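Local coordinates for sulfur oxygenase/reductase (Halothiobacillus neapolitanus, PDB 6QPA), which probably catalyses the oxygen-dependent conversion of elemental sulfur to oxidised and reduced sulfur products at a mononuclear iron site, at residues L43-H54 / F298-R309; A206-G216 / P228-G236. All coordinates share one frame; numbering follows the deposited sequence. Where two conformers were deposited one is given.

Contact 1. Residues L43-H54 / F298-R309; sequences LGFEQLLQTGIH and FFSPMMEQGLWR
E46 and E304, neighbours across a non-hydrogen-bonded pair, bring E46 OE1 to 2.6 Å from E304 OE2, so close that one of the two acids probably holds a proton. CG of E46 stands anti to its carbonyl carbon (chi1 -53°), and a bend at chi2 swings the carboxylate toward the other strand. There E46 OE2 lies at the edge of the W308 indole, 3.3 Å from W308 NE1 in a weak hydrogen bond, and forms a salt bridge with NE of R309. R158 and S156 hold the E304 carboxylate, while E258 takes the far end of R309.

On the opposite face of the sheet, F45 lays its ring over the backbone of the partner strand, with Q305 N 3.9 Å above the ring plane, over its centre. Q305 CB lies 3.5 Å from F45 CE2, and the amide beyond stands nearly perpendicular to the ring. Q305 OE1 accepts from L307 N at 3.0 Å, nearly straight (168°), while NE2 reaches D275 of a second subunit. With an alanine in place of Q305 the amide is gone, and L307 N and D275 of the second subunit would probably lose this partner. G44 runs so close to Q305 O and W308 CD1 that a CB would collide with both.

Farther along, L48 CB rests 3.6 Å from CD2 of F299, which also meets F77. Q50 NE2 and F298 N reach G52 O from opposite faces of its carbonyl plane, while Q50 OE1 accepts from G75 N. T51 N gives F298 O a 2.8 Å bond, and T51 and G52 together oppose F298: a classic beta bulge in an antiparallel ladder, joining strands 42-53 and 290-305 in a curled sheet, consistent with the family's dimeric alpha/beta-barrel clan.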
# COMPACT_ATOMS: atom_id res chain seq x y z
N LEU A 43 55.45 32.48 -2.30
CA LEU A 43 56.11 31.31 -2.85
C LEU A 43 55.20 30.10 -3.05
O LEU A 43 55.56 29.21 -3.83
CB LEU A 43 57.28 30.90 -1.94
CG LEU A 43 58.30 32.00 -1.65
CD1 LEU A 43 59.37 31.49 -0.66
CD2 LEU A 43 58.94 32.47 -2.95
N GLY A 44 54.05 30.04 -2.40
CA GLY A 44 53.16 28.91 -2.56
C GLY A 44 52.22 28.78 -1.38
O GLY A 44 52.23 29.59 -0.45
N PHE A 45 51.37 27.76 -1.47
CA PHE A 45 50.36 27.58 -0.44
C PHE A 45 49.92 26.12 -0.36
O PHE A 45 50.16 25.31 -1.27
CB PHE A 45 49.15 28.51 -0.67
CG PHE A 45 48.29 28.12 -1.83
CD1 PHE A 45 47.25 27.19 -1.68
CD2 PHE A 45 48.48 28.71 -3.08
CE1 PHE A 45 46.44 26.83 -2.77
CE2 PHE A 45 47.65 28.36 -4.18
CZ PHE A 45 46.64 27.42 -4.02
N GLU A 46 49.28 25.79 0.77
CA GLU A 46 48.69 24.48 1.02
C GLU A 46 47.34 24.73 1.67
O GLU A 46 47.27 25.39 2.70
CB GLU A 46 49.54 23.62 1.97
CG GLU A 46 50.97 23.45 1.56
CD GLU A 46 51.15 22.34 0.55
OE1 GLU A 46 50.17 21.64 0.29
OE2 GLU A 46 52.27 22.18 0.01
N GLN A 47 46.26 24.25 1.05
CA GLN A 47 44.94 24.31 1.65
C GLN A 47 44.63 22.94 2.25
O GLN A 47 44.46 21.95 1.52
CB GLN A 47 43.88 24.75 0.65
CG GLN A 47 42.53 25.08 1.31
CD GLN A 47 41.42 25.40 0.32
OE1 GLN A 47 41.20 24.66 -0.64
NE2 GLN A 47 40.72 26.51 0.56
N LEU A 48 44.59 22.86 3.58
CA LEU A 48 44.43 21.60 4.28
C LEU A 48 43.08 21.58 4.98
O LEU A 48 42.76 22.49 5.75
CB LEU A 48 45.55 21.41 5.29
CG LEU A 48 46.99 21.49 4.79
CD1 LEU A 48 47.96 21.35 5.97
CD2 LEU A 48 47.26 20.39 3.78
N LEU A 49 42.28 20.55 4.71
CA LEU A 49 41.00 20.35 5.36
C LEU A 49 41.10 19.15 6.30
O LEU A 49 41.54 18.08 5.90
CB LEU A 49 39.88 20.13 4.33
CG LEU A 49 38.48 20.04 4.94
CD1 LEU A 49 38.14 21.37 5.63
CD2 LEU A 49 37.43 19.70 3.88
N GLN A 50 40.71 19.33 7.56
CA GLN A 50 40.84 18.23 8.51
C GLN A 50 39.88 17.10 8.17
O GLN A 50 38.72 17.33 7.83
CB GLN A 50 40.60 18.69 9.94
CG GLN A 50 40.74 17.57 10.95
CD GLN A 50 40.51 18.07 12.36
OE1 GLN A 50 39.97 19.15 12.57
NE2 GLN A 50 40.91 17.28 13.33
N THR A 51 40.39 15.86 8.23
CA THR A 51 39.60 14.65 8.03
C THR A 51 39.46 13.80 9.28
O THR A 51 38.57 12.94 9.33
CB THR A 51 40.23 13.78 6.94
OG1 THR A 51 41.59 13.50 7.29
CG2 THR A 51 40.17 14.48 5.60
N GLY A 52 40.29 14.03 10.30
CA GLY A 52 40.21 13.23 11.51
C GLY A 52 41.40 13.51 12.41
O GLY A 52 42.05 14.56 12.30
N ILE A 53 41.68 12.56 13.30
CA ILE A 53 42.80 12.66 14.24
C ILE A 53 43.43 11.28 14.38
O ILE A 53 42.90 10.27 13.91
CB ILE A 53 42.39 13.16 15.64
CG1 ILE A 53 41.55 12.08 16.34
CG2 ILE A 53 41.71 14.52 15.59
CD1 ILE A 53 41.36 12.31 17.85
N HIS A 54 44.59 11.24 15.04
CA HIS A 54 45.14 9.98 15.49
C HIS A 54 44.64 9.69 16.90
O HIS A 54 44.94 10.45 17.81
CB HIS A 54 46.66 9.98 15.46
CG HIS A 54 47.24 8.60 15.45
ND1 HIS A 54 47.06 7.70 16.48
CD2 HIS A 54 47.97 7.94 14.51
CE1 HIS A 54 47.65 6.56 16.18
NE2 HIS A 54 48.21 6.68 14.99
N PHE A 298 44.63 14.87 11.28
CA PHE A 298 44.73 14.39 9.91
C PHE A 298 44.06 15.38 8.96
O PHE A 298 42.97 15.88 9.25
CB PHE A 298 44.04 13.02 9.75
CG PHE A 298 44.85 11.85 10.26
CD1 PHE A 298 45.62 11.96 11.41
CD2 PHE A 298 44.82 10.63 9.58
CE1 PHE A 298 46.35 10.87 11.89
CE2 PHE A 298 45.55 9.53 10.04
CZ PHE A 298 46.31 9.65 11.21
N PHE A 299 44.71 15.65 7.83
CA PHE A 299 44.21 16.57 6.81
C PHE A 299 44.32 15.99 5.41
O PHE A 299 45.22 15.20 5.10
CB PHE A 299 45.01 17.86 6.77
CG PHE A 299 44.93 18.69 8.01
CD1 PHE A 299 45.79 18.44 9.06
CD2 PHE A 299 44.03 19.74 8.10
CE1 PHE A 299 45.77 19.22 10.20
CE2 PHE A 299 43.99 20.53 9.23
CZ PHE A 299 44.87 20.27 10.29
N SER A 300 43.44 16.47 4.53
CA SER A 300 43.59 16.26 3.11
C SER A 300 44.00 17.56 2.45
O SER A 300 43.39 18.60 2.73
CB SER A 300 42.29 15.76 2.50
OG SER A 300 42.46 15.69 1.11
N PRO A 301 45.05 17.58 1.64
CA PRO A 301 45.38 18.81 0.91
C PRO A 301 44.39 19.02 -0.24
O PRO A 301 44.36 18.24 -1.19
CB PRO A 301 46.81 18.55 0.41
CG PRO A 301 46.90 17.06 0.29
CD PRO A 301 46.02 16.50 1.39
N MET A 302 43.53 20.03 -0.12
CA MET A 302 42.52 20.26 -1.14
C MET A 302 43.14 20.87 -2.39
O MET A 302 42.88 20.42 -3.51
CB MET A 302 41.43 21.18 -0.60
CG MET A 302 40.50 20.59 0.42
SD MET A 302 40.24 18.79 0.21
CE MET A 302 38.89 18.76 -0.99
N MET A 303 43.93 21.93 -2.22
CA MET A 303 44.55 22.65 -3.32
C MET A 303 45.97 22.90 -2.89
O MET A 303 46.23 23.10 -1.70
CB MET A 303 43.86 23.99 -3.63
CG MET A 303 42.37 23.89 -3.92
SD MET A 303 41.67 25.43 -4.57
CE MET A 303 40.16 25.56 -3.59
N GLU A 304 46.90 22.85 -3.84
CA GLU A 304 48.29 23.11 -3.52
C GLU A 304 48.92 23.86 -4.67
O GLU A 304 48.64 23.58 -5.83
CB GLU A 304 49.09 21.82 -3.31
CG GLU A 304 48.47 20.83 -2.37
CD GLU A 304 49.35 19.61 -2.22
OE1 GLU A 304 49.08 18.61 -2.91
OE2 GLU A 304 50.33 19.68 -1.43
N GLN A 305 49.74 24.85 -4.33
CA GLN A 305 50.70 25.38 -5.30
C GLN A 305 52.05 25.14 -4.63
O GLN A 305 52.44 25.84 -3.69
CB GLN A 305 50.39 26.84 -5.71
CG GLN A 305 51.38 27.94 -5.39
CD GLN A 305 52.64 27.94 -6.23
OE1 GLN A 305 53.27 26.90 -6.47
NE2 GLN A 305 53.05 29.13 -6.65
N GLY A 306 52.71 24.07 -5.07
CA GLY A 306 53.81 23.51 -4.32
C GLY A 306 55.21 23.93 -4.75
O GLY A 306 56.18 23.30 -4.33
N LEU A 307 55.35 24.99 -5.55
CA LEU A 307 56.69 25.35 -6.01
C LEU A 307 57.60 25.81 -4.87
O LEU A 307 58.83 25.74 -5.01
CB LEU A 307 56.63 26.39 -7.12
CG LEU A 307 56.42 25.61 -8.43
CD1 LEU A 307 54.96 25.64 -8.92
CD2 LEU A 307 57.44 25.97 -9.51
N TRP A 308 57.05 26.26 -3.76
CA TRP A 308 57.88 26.60 -2.61
C TRP A 308 58.71 25.40 -2.14
O TRP A 308 59.80 25.59 -1.57
CB TRP A 308 56.99 27.10 -1.49
CG TRP A 308 56.05 26.06 -0.96
CD1 TRP A 308 54.82 25.73 -1.46
CD2 TRP A 308 56.27 25.22 0.17
NE1 TRP A 308 54.26 24.74 -0.69
CE2 TRP A 308 55.13 24.41 0.32
CE3 TRP A 308 57.32 25.08 1.09
CZ2 TRP A 308 55.01 23.47 1.34
CZ3 TRP A 308 57.20 24.15 2.10
CH2 TRP A 308 56.05 23.37 2.22
N ARG A 309 58.22 24.18 -2.32
CA ARG A 309 58.98 23.02 -1.89
C ARG A 309 60.29 22.89 -2.64
O ARG A 309 61.27 22.37 -2.08
CB ARG A 309 58.19 21.74 -2.09
CG ARG A 309 56.87 21.70 -1.40
CD ARG A 309 56.10 20.46 -1.88
NE ARG A 309 55.08 20.22 -0.90
CZ ARG A 309 54.93 19.12 -0.19
NH1 ARG A 309 55.69 18.03 -0.37
NH2 ARG A 309 53.95 19.12 0.71
O HOH W 1 43.30 12.58 4.50

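Contact 2. Residues A206-G216 / P228-G236; sequences AIGSFQLDPEG and PPEYNTNYG
The phenol ring of Y231 receives I207 obliquely, I207 CG1 lying 3.5 Å from Y231 CE2, and meets H93 edge-to-face. A second pair of flat groups, the D213 carboxylate and the N232 amide, have planes 33° apart, with D213 OD1 against N232 CB. These groups belong to two loops joined around a helix N-cap, D213, and an ST turn begun by T233.

T233 divides its branches. T233 CG2, anti to the carbonyl carbon, presses on I207 CD1 at 3.5 Å, tighter than usual for two carbons. T233 OG1, between the backbone N and the carbonyl carbon (chi1 68°), accepts from Y235 N and gives its proton to G236 O at 2.9 Å, in the carbonyl plane and on a lone pair, which braces, with the backbone bond from G236 N to T233 O, the type I turn. The side chain of I207 lies about 4 Å from that of H92, an iron ligand with H88 and E116, so this loop probably contributes to the second shell of the metal site.

Farther from the iron, L212 CD1 packs on P229 CG at 3.6 Å, and N234 OD1 lies beside P214 CD while N234 ND2 bonds to the backbone oxygens of L287 and L290 of a third subunit. D213 N makes a weak bond to N232 O, and both carboxylate oxygens of D213 cap G216 N weakly. One of two bridging waters donates to D213 OD1 at 2.6 Å and to E230 O at 2.9 Å.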
# COMPACT_ATOMS: atom_id res chain seq x y z
N ALA A 206 48.83 39.89 13.28
CA ALA A 206 47.61 40.46 13.84
C ALA A 206 46.55 40.61 12.75
O ALA A 206 45.40 40.19 12.92
CB ALA A 206 47.94 41.81 14.49
N ILE A 207 46.94 41.21 11.63
CA ILE A 207 46.02 41.41 10.52
C ILE A 207 45.52 40.06 10.02
O ILE A 207 44.31 39.87 9.83
CB ILE A 207 46.71 42.22 9.41
CG1 ILE A 207 47.00 43.64 9.87
CG2 ILE A 207 45.86 42.23 8.15
CD1 ILE A 207 45.76 44.52 9.96
N GLY A 208 46.42 39.09 9.86
CA GLY A 208 45.98 37.78 9.37
C GLY A 208 45.06 37.06 10.33
O GLY A 208 44.27 36.21 9.91
N SER A 209 45.12 37.41 11.61
CA SER A 209 44.26 36.83 12.63
C SER A 209 43.01 37.65 12.86
O SER A 209 42.27 37.38 13.82
CB SER A 209 45.03 36.69 13.95
OG SER A 209 46.18 35.90 13.74
N PHE A 210 42.77 38.65 12.02
CA PHE A 210 41.60 39.51 12.16
C PHE A 210 41.56 40.20 13.53
O PHE A 210 40.50 40.44 14.10
CB PHE A 210 40.32 38.72 11.90
CG PHE A 210 39.26 39.51 11.23
CD1 PHE A 210 39.44 39.95 9.92
CD2 PHE A 210 38.08 39.83 11.89
CE1 PHE A 210 38.46 40.68 9.29
CE2 PHE A 210 37.10 40.57 11.26
CZ PHE A 210 37.29 41.00 9.96
N GLN A 211 42.74 40.50 14.09
CA GLN A 211 42.84 41.14 15.40
C GLN A 211 43.13 42.62 15.17
O GLN A 211 44.28 43.05 15.14
CB GLN A 211 43.93 40.47 16.25
CG GLN A 211 43.59 39.04 16.67
CD GLN A 211 42.44 38.93 17.69
OE1 GLN A 211 41.93 37.84 17.93
NE2 GLN A 211 42.06 40.05 18.31
N LEU A 212 42.06 43.40 14.99
CA LEU A 212 42.19 44.82 14.68
C LEU A 212 42.20 45.66 15.96
O LEU A 212 42.06 45.15 17.08
CB LEU A 212 41.07 45.27 13.74
CG LEU A 212 40.91 44.44 12.47
CD1 LEU A 212 39.77 44.96 11.60
CD2 LEU A 212 42.20 44.46 11.70
N ASP A 213 42.42 46.98 15.80
CA ASP A 213 42.22 47.92 16.89
C ASP A 213 40.73 47.94 17.25
O ASP A 213 39.90 47.44 16.47
CB ASP A 213 42.69 49.31 16.47
CG ASP A 213 41.79 49.92 15.43
OD1 ASP A 213 41.66 49.31 14.35
OD2 ASP A 213 41.19 50.98 15.69
N PRO A 214 40.37 48.49 18.42
CA PRO A 214 38.95 48.42 18.83
C PRO A 214 37.98 49.05 17.85
O PRO A 214 36.90 48.50 17.61
CB PRO A 214 38.95 49.15 20.19
CG PRO A 214 40.32 48.96 20.70
CD PRO A 214 41.21 49.05 19.49
N GLU A 215 38.32 50.21 17.28
CA GLU A 215 37.40 50.83 16.33
C GLU A 215 37.26 49.99 15.08
O GLU A 215 36.16 49.85 14.54
CB GLU A 215 37.85 52.25 15.99
CG GLU A 215 37.54 53.29 17.07
CD GLU A 215 36.03 53.44 17.30
OE1 GLU A 215 35.25 53.24 16.35
OE2 GLU A 215 35.64 53.75 18.45
N GLY A 216 38.37 49.42 14.61
CA GLY A 216 38.32 48.50 13.48
C GLY A 216 37.47 47.27 13.74
O GLY A 216 36.82 46.75 12.83
N PRO A 228 35.25 48.29 4.36
CA PRO A 228 36.21 47.71 5.30
C PRO A 228 36.65 48.72 6.34
O PRO A 228 36.59 49.93 6.10
CB PRO A 228 37.38 47.30 4.40
CG PRO A 228 37.31 48.30 3.25
CD PRO A 228 35.83 48.54 3.03
N PRO A 229 37.12 48.27 7.49
CA PRO A 229 37.77 49.19 8.44
C PRO A 229 39.10 49.67 7.88
O PRO A 229 39.61 49.16 6.88
CB PRO A 229 37.96 48.34 9.69
CG PRO A 229 38.08 46.94 9.17
CD PRO A 229 37.14 46.87 7.98
N GLU A 230 39.65 50.69 8.54
CA GLU A 230 41.03 51.10 8.26
C GLU A 230 42.02 50.04 8.71
O GLU A 230 41.82 49.35 9.71
CB GLU A 230 41.33 52.43 8.96
CG GLU A 230 40.57 53.62 8.41
CD GLU A 230 40.78 53.79 6.92
OE1 GLU A 230 39.81 53.59 6.15
OE2 GLU A 230 41.92 54.11 6.51
N TYR A 231 43.10 49.90 7.96
CA TYR A 231 44.20 49.02 8.34
C TYR A 231 44.81 49.52 9.65
O TYR A 231 45.48 50.56 9.66
CB TYR A 231 45.22 48.96 7.20
CG TYR A 231 46.44 48.11 7.45
CD1 TYR A 231 47.56 48.64 8.08
CD2 TYR A 231 46.47 46.76 7.06
CE1 TYR A 231 48.70 47.85 8.32
CE2 TYR A 231 47.60 45.98 7.29
CZ TYR A 231 48.71 46.53 7.93
OH TYR A 231 49.82 45.76 8.16
N ASN A 232 44.60 48.80 10.74
CA ASN A 232 45.11 49.22 12.04
C ASN A 232 44.94 48.07 13.03
O ASN A 232 44.07 47.21 12.86
CB ASN A 232 44.40 50.48 12.53
CG ASN A 232 45.22 51.23 13.61
OD1 ASN A 232 46.38 50.94 13.85
ND2 ASN A 232 44.60 52.21 14.24
N THR A 233 45.84 48.03 14.02
CA THR A 233 45.84 46.96 15.01
C THR A 233 46.20 47.56 16.37
O THR A 233 46.53 48.75 16.47
CB THR A 233 46.84 45.84 14.66
OG1 THR A 233 48.17 46.36 14.77
CG2 THR A 233 46.64 45.29 13.25
N ASN A 234 46.18 46.73 17.41
CA ASN A 234 46.69 47.19 18.70
C ASN A 234 48.20 47.41 18.67
O ASN A 234 48.77 47.89 19.65
CB ASN A 234 46.30 46.20 19.81
CG ASN A 234 44.82 46.28 20.18
OD1 ASN A 234 44.17 47.31 19.97
ND2 ASN A 234 44.27 45.18 20.71
N TYR A 235 48.85 47.07 17.56
CA TYR A 235 50.27 47.34 17.34
C TYR A 235 50.50 48.46 16.33
O TYR A 235 51.58 48.54 15.74
CB TYR A 235 50.95 46.04 16.90
CG TYR A 235 51.02 45.01 18.00
CD1 TYR A 235 52.01 45.07 19.00
CD2 TYR A 235 50.04 44.03 18.11
CE1 TYR A 235 52.05 44.12 20.03
CE2 TYR A 235 50.06 43.10 19.13
CZ TYR A 235 51.06 43.14 20.08
OH TYR A 235 51.04 42.20 21.08
N GLY A 236 49.51 49.32 16.11
CA GLY A 236 49.66 50.42 15.16
C GLY A 236 49.31 49.98 13.75
O GLY A 236 48.85 48.86 13.51
O HOH W 2 45.65 44.13 17.09
O HOH W 3 40.94 50.50 12.19

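Overall arrangement
The two contacts illustrate how one chain combines regular and irregular joins. Contact 1 lies deep, its centre about 7 Å from that of the chain, and pairs two long strands far apart in sequence through a ladder of backbone bonds, with buried charged groups met by side chains and backbone atoms around them. Contact 2, its centre about 23 Å from the chain centre and only partly buried, ties loops close in sequence by apolar packing, one weak direct bond and bridging waters. The nearest atoms of contact 1 and contact 2 are about 13 Å apart, and they share no element. Both meet other subunits, and the bound iron lies about 7 Å from the side chain of I207 against about 10 Å from that of F45.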